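Long-range contacts in pyridoxamine 5'-phosphate oxidase-related, FMN-binding protein (Paracoccus denitrificans, PDB 6VNA), which probably acts as a noncanonical heme oxygenase that degrades c-type heme, although its family is named for FMN-binding pyridoxamine 5'-phosphate oxidases: residues D49-G60 / D127-P135; L68-A79 / A91-A99. All coordinates share one frame; numbering follows the deposited sequence.

Contact 1: D49-G60 / D127-P135; sequences DADGVPLALLAG and DFRFWRIEP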
ATOM      1  N   ASP A  49      15.888   5.144  -7.610  1.00 67.11           N
ATOM      2  CA  ASP A  49      17.346   5.369  -7.856  1.00 78.33           C
ATOM      3  C   ASP A  49      17.507   6.026  -9.235  1.00 77.99           C
ATOM      4  O   ASP A  49      16.470   6.441  -9.817  1.00 65.37           O
ATOM      5  CB  ASP A  49      18.247   4.153  -7.560  1.00 82.19           C
ATOM      6  CG  ASP A  49      17.881   2.816  -8.170  1.00 82.26           C
ATOM      7  OD1 ASP A  49      16.966   2.782  -9.023  1.00 98.65           O
ATOM      8  OD2 ASP A  49      18.530   1.816  -7.781  1.00 66.89           O
ATOM      9  N   ALA A  50      18.763   6.167  -9.683  1.00 87.11           N
ATOM     10  CA  ALA A  50      19.231   6.934 -10.866  1.00 77.98           C
ATOM     11  C   ALA A  50      18.289   6.770 -12.066  1.00 68.98           C
ATOM     12  O   ALA A  50      17.862   7.810 -12.609  1.00 72.67           O
ATOM     13  CB  ALA A  50      20.633   6.496 -11.209  1.00 87.06           C
ATOM     14  N   ASP A  51      17.977   5.528 -12.457  1.00 63.19           N
ATOM     15  CA  ASP A  51      17.107   5.195 -13.620  1.00 64.84           C
ATOM     16  C   ASP A  51      15.617   5.411 -13.299  1.00 65.48           C
ATOM     17  O   ASP A  51      14.781   5.100 -14.178  1.00 70.64           O
ATOM     18  CB  ASP A  51      17.339   3.757 -14.095  1.00 71.41           C
ATOM     19  CG  ASP A  51      17.001   2.670 -13.083  1.00 82.48           C
ATOM     20  OD1 ASP A  51      16.863   2.990 -11.876  1.00 74.51           O
ATOM     21  OD2 ASP A  51      16.882   1.498 -13.508  1.00 88.62           O
ATOM     22  N   GLY A  52      15.277   5.893 -12.097  1.00 62.83           N
ATOM     23  CA  GLY A  52      13.897   6.283 -11.726  1.00 67.14           C
ATOM     24  C   GLY A  52      13.019   5.092 -11.370  1.00 61.93           C
ATOM     25  O   GLY A  52      11.770   5.218 -11.420  1.00 67.56           O
ATOM     26  N   VAL A  53      13.648   3.971 -11.025  1.00 60.92           N
ATOM     27  CA  VAL A  53      12.985   2.691 -10.641  1.00 53.52           C
ATOM     28  C   VAL A  53      12.739   2.755  -9.141  1.00 46.72           C
ATOM     29  O   VAL A  53      13.653   3.095  -8.383  1.00 44.86           O
ATOM     30  CB  VAL A  53      13.859   1.483 -11.036  1.00 61.45           C
ATOM     31  CG1 VAL A  53      13.376   0.176 -10.417  1.00 61.49           C
ATOM     32  CG2 VAL A  53      13.956   1.360 -12.550  1.00 61.70           C
ATOM     33  N   PRO A  54      11.504   2.458  -8.677  1.00 35.76           N
ATOM     34  CA  PRO A  54      11.194   2.472  -7.251  1.00 36.60           C
ATOM     35  C   PRO A  54      12.227   1.681  -6.443  1.00 40.76           C
ATOM     36  O   PRO A  54      12.660   0.638  -6.874  1.00 48.09           O
ATOM     37  CB  PRO A  54       9.834   1.782  -7.146  1.00 40.12           C
ATOM     38  CG  PRO A  54       9.206   2.012  -8.506  1.00 43.30           C
ATOM     39  CD  PRO A  54      10.359   2.070  -9.500  1.00 40.16           C
ATOM     40  N   LEU A  55      12.634   2.222  -5.307  1.00 45.24           N
ATOM     41  CA  LEU A  55      13.698   1.642  -4.460  1.00 48.15           C
ATOM     42  C   LEU A  55      13.206   1.711  -3.026  1.00 48.61           C
ATOM     43  O   LEU A  55      12.956   2.820  -2.572  1.00 53.53           O
ATOM     44  CB  LEU A  55      14.972   2.467  -4.644  1.00 55.09           C
ATOM     45  CG  LEU A  55      16.179   2.055  -3.805  1.00 57.25           C
ATOM     46  CD1 LEU A  55      16.717   0.702  -4.253  1.00 57.95           C
ATOM     47  CD2 LEU A  55      17.265   3.125  -3.891  1.00 61.03           C
ATOM     48  N   ALA A  56      13.055   0.562  -2.378  1.00 49.49           N
ATOM     49  CA  ALA A  56      12.478   0.428  -1.026  1.00 47.78           C
ATOM     50  C   ALA A  56      13.639   0.193  -0.067  1.00 45.33           C
ATOM     51  O   ALA A  56      14.664  -0.339  -0.508  1.00 46.33           O
ATOM     52  CB  ALA A  56      11.469  -0.700  -1.031  1.00 47.40           C
ATOM     53  N   LEU A  57      13.514   0.625   1.180  1.00 46.51           N
ATOM     54  CA  LEU A  57      14.492   0.313   2.250  1.00 47.62           C
ATOM     55  C   LEU A  57      13.728  -0.430   3.358  1.00 52.40           C
ATOM     56  O   LEU A  57      12.890   0.205   4.040  1.00 47.82           O
ATOM     57  CB  LEU A  57      15.122   1.626   2.719  1.00 48.95           C
ATOM     58  CG  LEU A  57      16.161   1.533   3.837  1.00 56.00           C
ATOM     59  CD1 LEU A  57      17.323   0.647   3.449  1.00 56.27           C
ATOM     60  CD2 LEU A  57      16.679   2.916   4.210  1.00 62.55           C
ATOM     61  N   LEU A  58      13.963  -1.738   3.497  1.00 55.48           N
ATOM     62  CA  LEU A  58      13.213  -2.615   4.435  1.00 54.50           C
ATOM     63  C   LEU A  58      14.165  -3.153   5.496  1.00 54.20           C
ATOM     64  O   LEU A  58      15.332  -3.382   5.166  1.00 58.86           O
ATOM     65  CB  LEU A  58      12.570  -3.763   3.652  1.00 54.64           C
ATOM     66  CG  LEU A  58      11.707  -3.361   2.456  1.00 54.86           C
ATOM     67  CD1 LEU A  58      11.030  -4.566   1.849  1.00 59.04           C
ATOM     68  CD2 LEU A  58      10.662  -2.336   2.837  1.00 55.49           C
ATOM     69  N   ALA A  59      13.666  -3.309   6.726  1.00 64.13           N
ATOM     70  CA  ALA A  59      14.252  -4.152   7.797  1.00 63.82           C
ATOM     71  C   ALA A  59      14.260  -5.599   7.290  1.00 70.66           C
ATOM     72  O   ALA A  59      13.171  -6.148   7.010  1.00 66.85           O
ATOM     73  CB  ALA A  59      13.469  -4.006   9.074  1.00 57.18           C
ATOM     74  N   GLY A  60      15.451  -6.178   7.140  1.00 72.00           N
ATOM     75  CA  GLY A  60      15.688  -7.457   6.442  1.00 70.11           C
ATOM     76  C   GLY A  60      14.872  -8.633   6.970  1.00 64.05           C
ATOM     77  O   GLY A  60      14.718  -9.582   6.194  1.00 62.50           O
ATOM     78  N   ASP A 127      20.503  -3.928  10.041  1.00102.31           N
ATOM     79  CA  ASP A 127      19.759  -5.077   9.454  1.00 93.27           C
ATOM     80  C   ASP A 127      18.941  -4.618   8.234  1.00 85.14           C
ATOM     81  O   ASP A 127      18.096  -5.397   7.780  1.00 87.04           O
ATOM     82  CB  ASP A 127      18.859  -5.736  10.511  1.00 95.23           C
ATOM     83  CG  ASP A 127      18.404  -4.816  11.639  1.00 96.10           C
ATOM     84  OD1 ASP A 127      19.269  -4.127  12.217  1.00 90.91           O
ATOM     85  OD2 ASP A 127      17.188  -4.797  11.941  1.00 92.56           O
ATOM     86  N   PHE A 128      19.199  -3.421   7.693  1.00 80.00           N
ATOM     87  CA  PHE A 128      18.322  -2.739   6.705  1.00 71.54           C
ATOM     88  C   PHE A 128      18.886  -2.893   5.297  1.00 70.10           C
ATOM     89  O   PHE A 128      20.108  -2.813   5.127  1.00 74.14           O
ATOM     90  CB  PHE A 128      18.114  -1.275   7.089  1.00 74.72           C
ATOM     91  CG  PHE A 128      16.944  -1.061   8.017  1.00 67.43           C
ATOM     92  CD1 PHE A 128      17.108  -1.163   9.386  1.00 62.78           C
ATOM     93  CD2 PHE A 128      15.677  -0.799   7.510  1.00 67.55           C
ATOM     94  CE1 PHE A 128      16.026  -0.987  10.235  1.00 68.26           C
ATOM     95  CE2 PHE A 128      14.599  -0.623   8.360  1.00 67.71           C
ATOM     96  CZ  PHE A 128      14.774  -0.733   9.720  1.00 68.13           C
ATOM     97  N   ARG A 129      17.998  -3.090   4.320  1.00 67.90           N
ATOM     98  CA  ARG A 129      18.368  -3.521   2.955  1.00 66.99           C
ATOM     99  C   ARG A 129      17.555  -2.793   1.887  1.00 60.38           C
ATOM    100  O   ARG A 129      16.322  -2.637   2.054  1.00 49.91           O
ATOM    101  CB  ARG A 129      18.060  -5.004   2.766  1.00 82.36           C
ATOM    102  CG  ARG A 129      19.029  -5.960   3.437  1.00 94.29           C
ATOM    103  CD  ARG A 129      18.592  -7.358   3.036  1.00107.18           C
ATOM    104  NE  ARG A 129      19.026  -7.754   1.701  1.00100.01           N
ATOM    105  CZ  ARG A 129      18.706  -8.900   1.104  1.00 98.50           C
ATOM    106  NH1 ARG A 129      17.931  -9.795   1.703  1.00 89.19           N
ATOM    107  NH2 ARG A 129      19.174  -9.149  -0.105  1.00103.08           N
ATOM    108  N   PHE A 130      18.213  -2.514   0.765  1.00 56.33           N
ATOM    109  CA  PHE A 130      17.599  -1.906  -0.433  1.00 60.18           C
ATOM    110  C   PHE A 130      17.036  -3.010  -1.321  1.00 57.26           C
ATOM    111  O   PHE A 130      17.755  -3.996  -1.555  1.00 62.72           O
ATOM    112  CB  PHE A 130      18.612  -1.046  -1.193  1.00 60.72           C
ATOM    113  CG  PHE A 130      18.981   0.228  -0.485  1.00 64.27           C
ATOM    114  CD1 PHE A 130      18.145   1.337  -0.540  1.00 71.33           C
ATOM    115  CD2 PHE A 130      20.150   0.315   0.249  1.00 66.58           C
ATOM    116  CE1 PHE A 130      18.489   2.515   0.104  1.00 69.95           C
ATOM    117  CE2 PHE A 130      20.491   1.494   0.895  1.00 74.27           C
ATOM    118  CZ  PHE A 130      19.658   2.591   0.822  1.00 73.46           C
ATOM    119  N   TRP A 131      15.804  -2.801  -1.797  1.00 55.50           N
ATOM    120  CA  TRP A 131      15.090  -3.586  -2.842  1.00 55.16           C
ATOM    121  C   TRP A 131      14.650  -2.664  -3.988  1.00 57.33           C
ATOM    122  O   TRP A 131      13.935  -1.682  -3.697  1.00 53.43           O
ATOM    123  CB  TRP A 131      13.844  -4.234  -2.242  1.00 57.03           C
ATOM    124  CG  TRP A 131      14.096  -5.258  -1.185  1.00 58.29           C
ATOM    125  CD1 TRP A 131      14.412  -5.067   0.129  1.00 59.04           C
ATOM    126  CD2 TRP A 131      13.957  -6.672  -1.363  1.00 58.38           C
ATOM    127  NE1 TRP A 131      14.516  -6.276   0.773  1.00 57.99           N
ATOM    128  CE2 TRP A 131      14.243  -7.277  -0.118  1.00 57.05           C
ATOM    129  CE3 TRP A 131      13.639  -7.473  -2.466  1.00 58.99           C
ATOM    130  CZ2 TRP A 131      14.211  -8.655   0.055  1.00 57.96           C
ATOM    131  CZ3 TRP A 131      13.616  -8.840  -2.295  1.00 62.91           C
ATOM    132  CH2 TRP A 131      13.890  -9.415  -1.050  1.00 62.79           C
ATOM    133  N   ARG A 132      14.994  -2.998  -5.235  1.00 51.60           N
ATOM    134  CA  ARG A 132      14.399  -2.377  -6.441  1.00 54.30           C
ATOM    135  C   ARG A 132      13.061  -3.059  -6.701  1.00 55.80           C
ATOM    136  O   ARG A 132      13.024  -4.290  -6.685  1.00 58.07           O
ATOM    137  CB  ARG A 132      15.305  -2.537  -7.664  1.00 54.71           C
ATOM    138  CG  ARG A 132      16.571  -1.699  -7.601  1.00 59.96           C
ATOM    139  CD  ARG A 132      17.571  -2.111  -8.666  1.00 63.56           C
ATOM    140  NE  ARG A 132      17.008  -2.085 -10.007  1.00 63.35           N
ATOM    141  CZ  ARG A 132      17.001  -1.033 -10.819  1.00 64.21           C
ATOM    142  NH1 ARG A 132      17.510   0.126 -10.432  1.00 70.34           N
ATOM    143  NH2 ARG A 132      16.461  -1.139 -12.018  1.00 66.19           N
ATOM    144  N   ILE A 133      12.000  -2.295  -6.924  1.00 55.17           N
ATOM    145  CA  ILE A 133      10.677  -2.868  -7.292  1.00 51.92           C
ATOM    146  C   ILE A 133      10.450  -2.509  -8.751  1.00 56.53           C
ATOM    147  O   ILE A 133      10.044  -1.364  -9.022  1.00 58.96           O
ATOM    148  CB  ILE A 133       9.570  -2.398  -6.331  1.00 52.26           C
ATOM    149  CG1 ILE A 133       9.900  -2.841  -4.906  1.00 54.49           C
ATOM    150  CG2 ILE A 133       8.213  -2.933  -6.761  1.00 52.28           C
ATOM    151  CD1 ILE A 133       9.163  -2.105  -3.853  1.00 63.95           C
ATOM    152  N   GLU A 134      10.785  -3.447  -9.640  1.00 56.76           N
ATOM    153  CA  GLU A 134      10.788  -3.248 -11.105  1.00 54.10           C
ATOM    154  C   GLU A 134       9.349  -3.299 -11.586  1.00 54.28           C
ATOM    155  O   GLU A 134       8.660  -4.286 -11.371  1.00 59.68           O
ATOM    156  CB  GLU A 134      11.651  -4.296 -11.797  1.00 57.55           C
ATOM    157  CG  GLU A 134      13.122  -4.183 -11.446  1.00 69.92           C
ATOM    158  CD  GLU A 134      13.969  -5.357 -11.913  1.00 78.82           C
ATOM    159  OE1 GLU A 134      13.384  -6.319 -12.456  1.00 85.07           O
ATOM    160  OE2 GLU A 134      15.210  -5.309 -11.726  1.00 82.13           O
ATOM    161  N   PRO A 135       8.832  -2.212 -12.188  1.00 56.80           N
ATOM    162  CA  PRO A 135       7.435  -2.177 -12.595  1.00 57.76           C
ATOM    163  C   PRO A 135       7.150  -3.034 -13.828  1.00 56.49           C
ATOM    164  O   PRO A 135       7.942  -3.050 -14.738  1.00 56.83           O
ATOM    165  CB  PRO A 135       7.153  -0.688 -12.870  1.00 61.17           C
ATOM    166  CG  PRO A 135       8.516  -0.082 -13.145  1.00 61.95           C
ATOM    167  CD  PRO A 135       9.509  -0.915 -12.363  1.00 58.71           C
TER
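R132 reaches from strand 128-135 to D49 and D51 in the type I turn before strand 54-59; the two strands pair antiparallel in the split barrel of this FMN-binding family. Along R132, CB leaves the sheet on the face shared with L55, CG passes 4.1 Å from L55 CD1, and CG and CD both run past D49 OD2. A bend at chi3 (55°) then turns the guanidinium toward the acids. It meets D51 end-on: NH2 takes the syn lone pair of D51 OD2 at 3.1 Å, and NH1 bonds D51 OD1 at 3.3 Å. D49 OD1 lies 3.1 Å from R132 NH1 in a second salt bridge, while R108 is another partner of D49. V53 CG1 sits over one guanidinium face, 3.8 Å from R132 CZ; a branched apolar side chain suits that flat surface. A leucine in place of R132 would probably leave D51 without its charged mate and D49 leaning on R108 alone of these two arginines. Further along, alternating backbone bonds such as A56 N to W131 O (2.7 Å) join the strands, and leucines meet aromatic rings. L57 CD1 stands over the centre of the F130 ring, 3.9 Å from its centroid.

Contact 2: L68-A79 / A91-A99; sequences LAVDPRAGLLIA and ARLSILGRA
Next to the meeting of P72 and A99, at the end of the antiparallel pairing where strand 73-79 of the split barrel begins and segment 91-99 ends, the flat guanidinium of R73 presents its edge to the carboxylate of D71. The grip is side-on: R73 NE points to D71 OD1, and R73 NH2 takes the syn lone pair of D71 OD2 at 2.7 Å. D71 OD1 also accepts the backbone N of R73, from above the carboxylate plane, which makes an Asx turn; an aspartate is short enough to reach back in this way. R73 NH1 goes on to T36 O of the second subunit, placing this end of the pairing at the dimer interface.

Seven backbone hydrogen bonds hold the strands together, among them I95 N to L76 O at 2.6 Å. G97 pairs with A74, two small residues side by side. Small size also suits A99, whose CB is met by L68 CD2 of the preceding helix at 3.5 Å. On the face of G75 and S94, the CG of L77 is anti to its N (chi1 -173°), which carries CD1 to 3.5 Å from L93 O and near S94 OG; that hydroxyl is hydrogen-bonded to V41 O of the second subunit. On the face of L76, I78, L93 and I95, L21 of helix 11-23 packs on the last three. There I78 and I95 cross obliquely, their CD1 atoms 4.1 Å apart.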
ATOM      1  N   LEU A  68       8.791 -11.054   0.855  1.00 54.55           N
ATOM      2  CA  LEU A  68       9.477 -10.792  -0.439  1.00 51.63           C
ATOM      3  C   LEU A  68      10.492 -11.890  -0.707  1.00 45.44           C
ATOM      4  O   LEU A  68      10.505 -12.376  -1.833  1.00 56.30           O
ATOM      5  CB  LEU A  68      10.186  -9.435  -0.421  1.00 53.87           C
ATOM      6  CG  LEU A  68       9.305  -8.221  -0.704  1.00 50.14           C
ATOM      7  CD1 LEU A  68      10.186  -6.986  -0.718  1.00 57.68           C
ATOM      8  CD2 LEU A  68       8.531  -8.357  -2.013  1.00 44.56           C
ATOM      9  N   ALA A  69      11.293 -12.231   0.305  1.00 46.86           N
ATOM     10  CA  ALA A  69      12.300 -13.324   0.306  1.00 52.38           C
ATOM     11  C   ALA A  69      11.706 -14.616  -0.283  1.00 52.16           C
ATOM     12  O   ALA A  69      12.369 -15.274  -1.105  1.00 55.55           O
ATOM     13  CB  ALA A  69      12.811 -13.527   1.713  1.00 48.57           C
ATOM     14  N   VAL A  70      10.461 -14.922   0.067  1.00 55.77           N
ATOM     15  CA  VAL A  70       9.737 -16.161  -0.341  1.00 54.07           C
ATOM     16  C   VAL A  70       9.034 -15.937  -1.687  1.00 57.08           C
ATOM     17  O   VAL A  70       9.015 -16.888  -2.478  1.00 64.06           O
ATOM     18  CB  VAL A  70       8.756 -16.561   0.775  1.00 55.06           C
ATOM     19  CG1 VAL A  70       7.799 -17.663   0.352  1.00 55.18           C
ATOM     20  CG2 VAL A  70       9.511 -16.938   2.043  1.00 53.11           C
ATOM     21  N   ASP A  71       8.453 -14.751  -1.938  1.00 55.95           N
ATOM     22  CA  ASP A  71       7.735 -14.421  -3.207  1.00 53.99           C
ATOM     23  C   ASP A  71       7.964 -12.953  -3.562  1.00 55.73           C
ATOM     24  O   ASP A  71       7.444 -12.061  -2.893  1.00 53.79           O
ATOM     25  CB  ASP A  71       6.233 -14.695  -3.097  1.00 54.32           C
ATOM     26  CG  ASP A  71       5.506 -14.692  -4.434  1.00 58.71           C
ATOM     27  OD1 ASP A  71       5.991 -14.037  -5.374  1.00 60.19           O
ATOM     28  OD2 ASP A  71       4.452 -15.350  -4.525  1.00 65.50           O
ATOM     29  N   PRO A  72       8.711 -12.641  -4.640  1.00 51.53           N
ATOM     30  CA  PRO A  72       9.055 -11.249  -4.932  1.00 54.51           C
ATOM     31  C   PRO A  72       7.928 -10.407  -5.570  1.00 53.05           C
ATOM     32  O   PRO A  72       8.156  -9.284  -5.912  1.00 51.48           O
ATOM     33  CB  PRO A  72      10.288 -11.379  -5.858  1.00 56.39           C
ATOM     34  CG  PRO A  72      10.181 -12.767  -6.496  1.00 54.44           C
ATOM     35  CD  PRO A  72       9.268 -13.594  -5.612  1.00 51.80           C
ATOM     36  N   ARG A  73       6.717 -10.927  -5.711  1.00 50.91           N
ATOM     37  CA  ARG A  73       5.610 -10.103  -6.258  1.00 52.37           C
ATOM     38  C   ARG A  73       5.265  -9.006  -5.239  1.00 51.13           C
ATOM     39  O   ARG A  73       5.152  -9.318  -4.048  1.00 49.78           O
ATOM     40  CB  ARG A  73       4.425 -10.977  -6.675  1.00 51.36           C
ATOM     41  CG  ARG A  73       4.666 -11.684  -8.000  1.00 49.48           C
ATOM     42  CD  ARG A  73       3.549 -12.638  -8.370  1.00 52.77           C
ATOM     43  NE  ARG A  73       3.495 -13.760  -7.444  1.00 56.17           N
ATOM     44  CZ  ARG A  73       2.498 -14.629  -7.360  1.00 55.05           C
ATOM     45  NH1 ARG A  73       1.431 -14.524  -8.140  1.00 54.74           N
ATOM     46  NH2 ARG A  73       2.576 -15.604  -6.476  1.00 57.33           N
ATOM     47  N   ALA A  74       5.155  -7.757  -5.709  1.00 51.14           N
ATOM     48  CA  ALA A  74       5.092  -6.538  -4.864  1.00 48.47           C
ATOM     49  C   ALA A  74       4.194  -5.502  -5.525  1.00 45.35           C
ATOM     50  O   ALA A  74       4.359  -5.268  -6.736  1.00 44.80           O
ATOM     51  CB  ALA A  74       6.479  -5.977  -4.636  1.00 48.73           C
ATOM     52  N   GLY A  75       3.259  -4.951  -4.748  1.00 48.81           N
ATOM     53  CA  GLY A  75       2.474  -3.743  -5.079  1.00 46.75           C
ATOM     54  C   GLY A  75       2.984  -2.507  -4.354  1.00 41.88           C
ATOM     55  O   GLY A  75       3.467  -2.626  -3.199  1.00 43.42           O
ATOM     56  N   LEU A  76       2.926  -1.351  -5.006  1.00 44.95           N
ATOM     57  CA  LEU A  76       3.172  -0.032  -4.349  1.00 44.03           C
ATOM     58  C   LEU A  76       1.994   0.887  -4.656  1.00 41.52           C
ATOM     59  O   LEU A  76       1.567   0.912  -5.847  1.00 45.29           O
ATOM     60  CB  LEU A  76       4.450   0.622  -4.877  1.00 41.99           C
ATOM     61  CG  LEU A  76       5.756  -0.092  -4.596  1.00 42.01           C
ATOM     62  CD1 LEU A  76       6.878   0.498  -5.441  1.00 44.34           C
ATOM     63  CD2 LEU A  76       6.104  -0.013  -3.126  1.00 43.77           C
ATOM     64  N   LEU A  77       1.491   1.571  -3.620  1.00 42.39           N
ATOM     65  CA  LEU A  77       0.700   2.823  -3.717  1.00 39.99           C
ATOM     66  C   LEU A  77       1.594   4.013  -3.358  1.00 38.55           C
ATOM     67  O   LEU A  77       2.192   4.034  -2.257  1.00 39.69           O
ATOM     68  CB  LEU A  77      -0.485   2.786  -2.751  1.00 41.04           C
ATOM     69  CG  LEU A  77      -1.458   3.958  -2.899  1.00 41.56           C
ATOM     70  CD1 LEU A  77      -1.887   4.122  -4.360  1.00 40.68           C
ATOM     71  CD2 LEU A  77      -2.683   3.751  -2.015  1.00 44.64           C
ATOM     72  N   ILE A  78       1.655   4.991  -4.243  1.00 42.07           N
ATOM     73  CA  ILE A  78       2.449   6.238  -4.045  1.00 42.91           C
ATOM     74  C   ILE A  78       1.477   7.415  -4.159  1.00 37.19           C
ATOM     75  O   ILE A  78       0.844   7.582  -5.197  1.00 38.94           O
ATOM     76  CB  ILE A  78       3.604   6.257  -5.059  1.00 47.22           C
ATOM     77  CG1 ILE A  78       4.491   5.030  -4.855  1.00 52.01           C
ATOM     78  CG2 ILE A  78       4.388   7.555  -4.992  1.00 50.56           C
ATOM     79  CD1 ILE A  78       5.405   4.744  -6.009  1.00 57.77           C
ATOM     80  N   ALA A  79       1.283   8.142  -3.079  1.00 46.52           N
ATOM     81  CA  ALA A  79       0.394   9.318  -3.022  1.00 49.87           C
ATOM     82  C   ALA A  79       1.278  10.547  -2.836  1.00 47.87           C
ATOM     83  O   ALA A  79       2.460  10.394  -2.490  1.00 53.37           O
ATOM     84  CB  ALA A  79      -0.629   9.157  -1.921  1.00 52.67           C
ATOM     85  N   ALA A  91      -3.705  12.877  -5.771  1.00 47.16           N
ATOM     86  CA  ALA A  91      -3.169  12.093  -6.903  1.00 44.68           C
ATOM     87  C   ALA A  91      -2.430  10.889  -6.313  1.00 43.76           C
ATOM     88  O   ALA A  91      -1.741  11.047  -5.255  1.00 48.25           O
ATOM     89  CB  ALA A  91      -2.269  12.942  -7.770  1.00 43.17           C
ATOM     90  N   ARG A  92      -2.531   9.736  -6.964  1.00 40.45           N
ATOM     91  CA  ARG A  92      -1.920   8.491  -6.439  1.00 40.16           C
ATOM     92  C   ARG A  92      -1.719   7.466  -7.544  1.00 38.35           C
ATOM     93  O   ARG A  92      -2.582   7.315  -8.447  1.00 38.71           O
ATOM     94  CB  ARG A  92      -2.811   7.889  -5.361  1.00 43.64           C
ATOM     95  CG  ARG A  92      -4.214   7.605  -5.864  1.00 44.48           C
ATOM     96  CD  ARG A  92      -5.169   7.991  -4.765  1.00 49.73           C
ATOM     97  NE  ARG A  92      -6.513   7.488  -4.980  1.00 46.68           N
ATOM     98  CZ  ARG A  92      -7.605   8.219  -5.068  1.00 50.63           C
ATOM     99  NH1 ARG A  92      -7.563   9.547  -5.012  1.00 52.32           N
ATOM    100  NH2 ARG A  92      -8.753   7.597  -5.241  1.00 57.23           N
ATOM    101  N   LEU A  93      -0.598   6.777  -7.448  1.00 41.65           N
ATOM    102  CA  LEU A  93      -0.121   5.824  -8.475  1.00 42.30           C
ATOM    103  C   LEU A  93      -0.024   4.443  -7.822  1.00 40.38           C
ATOM    104  O   LEU A  93       0.613   4.360  -6.727  1.00 39.55           O
ATOM    105  CB  LEU A  93       1.243   6.325  -8.961  1.00 41.70           C
ATOM    106  CG  LEU A  93       1.930   5.374  -9.930  1.00 42.84           C
ATOM    107  CD1 LEU A  93       1.099   5.244 -11.199  1.00 41.48           C
ATOM    108  CD2 LEU A  93       3.355   5.840 -10.217  1.00 46.76           C
ATOM    109  N   SER A  94      -0.685   3.442  -8.415  1.00 41.45           N
ATOM    110  CA  SER A  94      -0.596   2.002  -8.042  1.00 43.52           C
ATOM    111  C   SER A  94       0.381   1.340  -8.998  1.00 47.22           C
ATOM    112  O   SER A  94       0.119   1.383 -10.207  1.00 48.13           O
ATOM    113  CB  SER A  94      -1.905   1.274  -8.141  1.00 42.28           C
ATOM    114  OG  SER A  94      -2.818   1.723  -7.165  1.00 45.75           O
ATOM    115  N   ILE A  95       1.428   0.719  -8.479  1.00 47.18           N
ATOM    116  CA  ILE A  95       2.363  -0.071  -9.323  1.00 51.24           C
ATOM    117  C   ILE A  95       2.255  -1.548  -8.946  1.00 47.54           C
ATOM    118  O   ILE A  95       2.156  -1.831  -7.760  1.00 44.59           O
ATOM    119  CB  ILE A  95       3.781   0.478  -9.160  1.00 50.59           C
ATOM    120  CG1 ILE A  95       3.835   1.901  -9.705  1.00 50.11           C
ATOM    121  CG2 ILE A  95       4.801  -0.439  -9.814  1.00 51.34           C
ATOM    122  CD1 ILE A  95       5.165   2.558  -9.508  1.00 54.00           C
ATOM    123  N   LEU A  96       2.228  -2.412  -9.961  1.00 53.81           N
ATOM    124  CA  LEU A  96       2.451  -3.877  -9.869  1.00 52.72           C
ATOM    125  C   LEU A  96       3.893  -4.126 -10.320  1.00 50.43           C
ATOM    126  O   LEU A  96       4.243  -3.663 -11.400  1.00 47.89           O
ATOM    127  CB  LEU A  96       1.461  -4.626 -10.767  1.00 50.59           C
ATOM    128  CG  LEU A  96      -0.035  -4.484 -10.466  1.00 53.17           C
ATOM    129  CD1 LEU A  96      -0.861  -5.330 -11.425  1.00 48.60           C
ATOM    130  CD2 LEU A  96      -0.381  -4.865  -9.039  1.00 55.88           C
ATOM    131  N   GLY A  97       4.699  -4.796  -9.495  1.00 49.15           N
ATOM    132  CA  GLY A  97       6.135  -4.963  -9.759  1.00 53.19           C
ATOM    133  C   GLY A  97       6.652  -6.277  -9.218  1.00 53.15           C
ATOM    134  O   GLY A  97       5.835  -7.035  -8.625  1.00 47.42           O
ATOM    135  N   ARG A  98       7.955  -6.518  -9.415  1.00 52.28           N
ATOM    136  CA  ARG A  98       8.709  -7.635  -8.798  1.00 59.86           C
ATOM    137  C   ARG A  98       9.910  -7.051  -8.044  1.00 53.18           C
ATOM    138  O   ARG A  98      10.647  -6.255  -8.617  1.00 59.52           O
ATOM    139  CB  ARG A  98       9.065  -8.697  -9.849  1.00 71.96           C
ATOM    140  CG  ARG A  98       9.837  -8.206 -11.070  1.00 92.94           C
ATOM    141  CD  ARG A  98       8.967  -7.854 -12.276  1.00108.74           C
ATOM    142  NE  ARG A  98       9.405  -8.426 -13.555  1.00110.92           N
ATOM    143  CZ  ARG A  98      10.422  -7.991 -14.305  1.00110.60           C
ATOM    144  NH1 ARG A  98      11.168  -6.968 -13.919  1.00100.79           N
ATOM    145  NH2 ARG A  98      10.697  -8.598 -15.446  1.00118.35           N
ATOM    146  N   ALA A  99      10.078  -7.433  -6.782  1.00 47.89           N
ATOM    147  CA  ALA A  99      11.158  -6.964  -5.897  1.00 53.23           C
ATOM    148  C   ALA A  99      12.447  -7.704  -6.252  1.00 57.85           C
ATOM    149  O   ALA A  99      12.372  -8.893  -6.569  1.00 66.46           O
ATOM    150  CB  ALA A  99      10.774  -7.184  -4.457  1.00 54.46           C
TER

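In the fold
Contacts 1 and 2, with centres about 11 Å apart, are two strand pairings of one curled sheet, joined where strands 128-135 and 92-101 run as neighbours. Along that seam the salt bridge from R98 NH1 to E134 OE1 (2.7 Å) links the two strands, and W131 CE3 packs on A99 CB at 3.5 Å. P54 CB meets L76 CD1 at 3.6 Å, and L58 CD1 lies equally close to L68 CD1, packing strand 54-59 on helix 63-70, which follows it in the chain. Their surroundings differ: contact 2 reaches the second subunit, whereas contact 1 is touched by no other chain of the assembly and has helix 108-115 against L55 and L57.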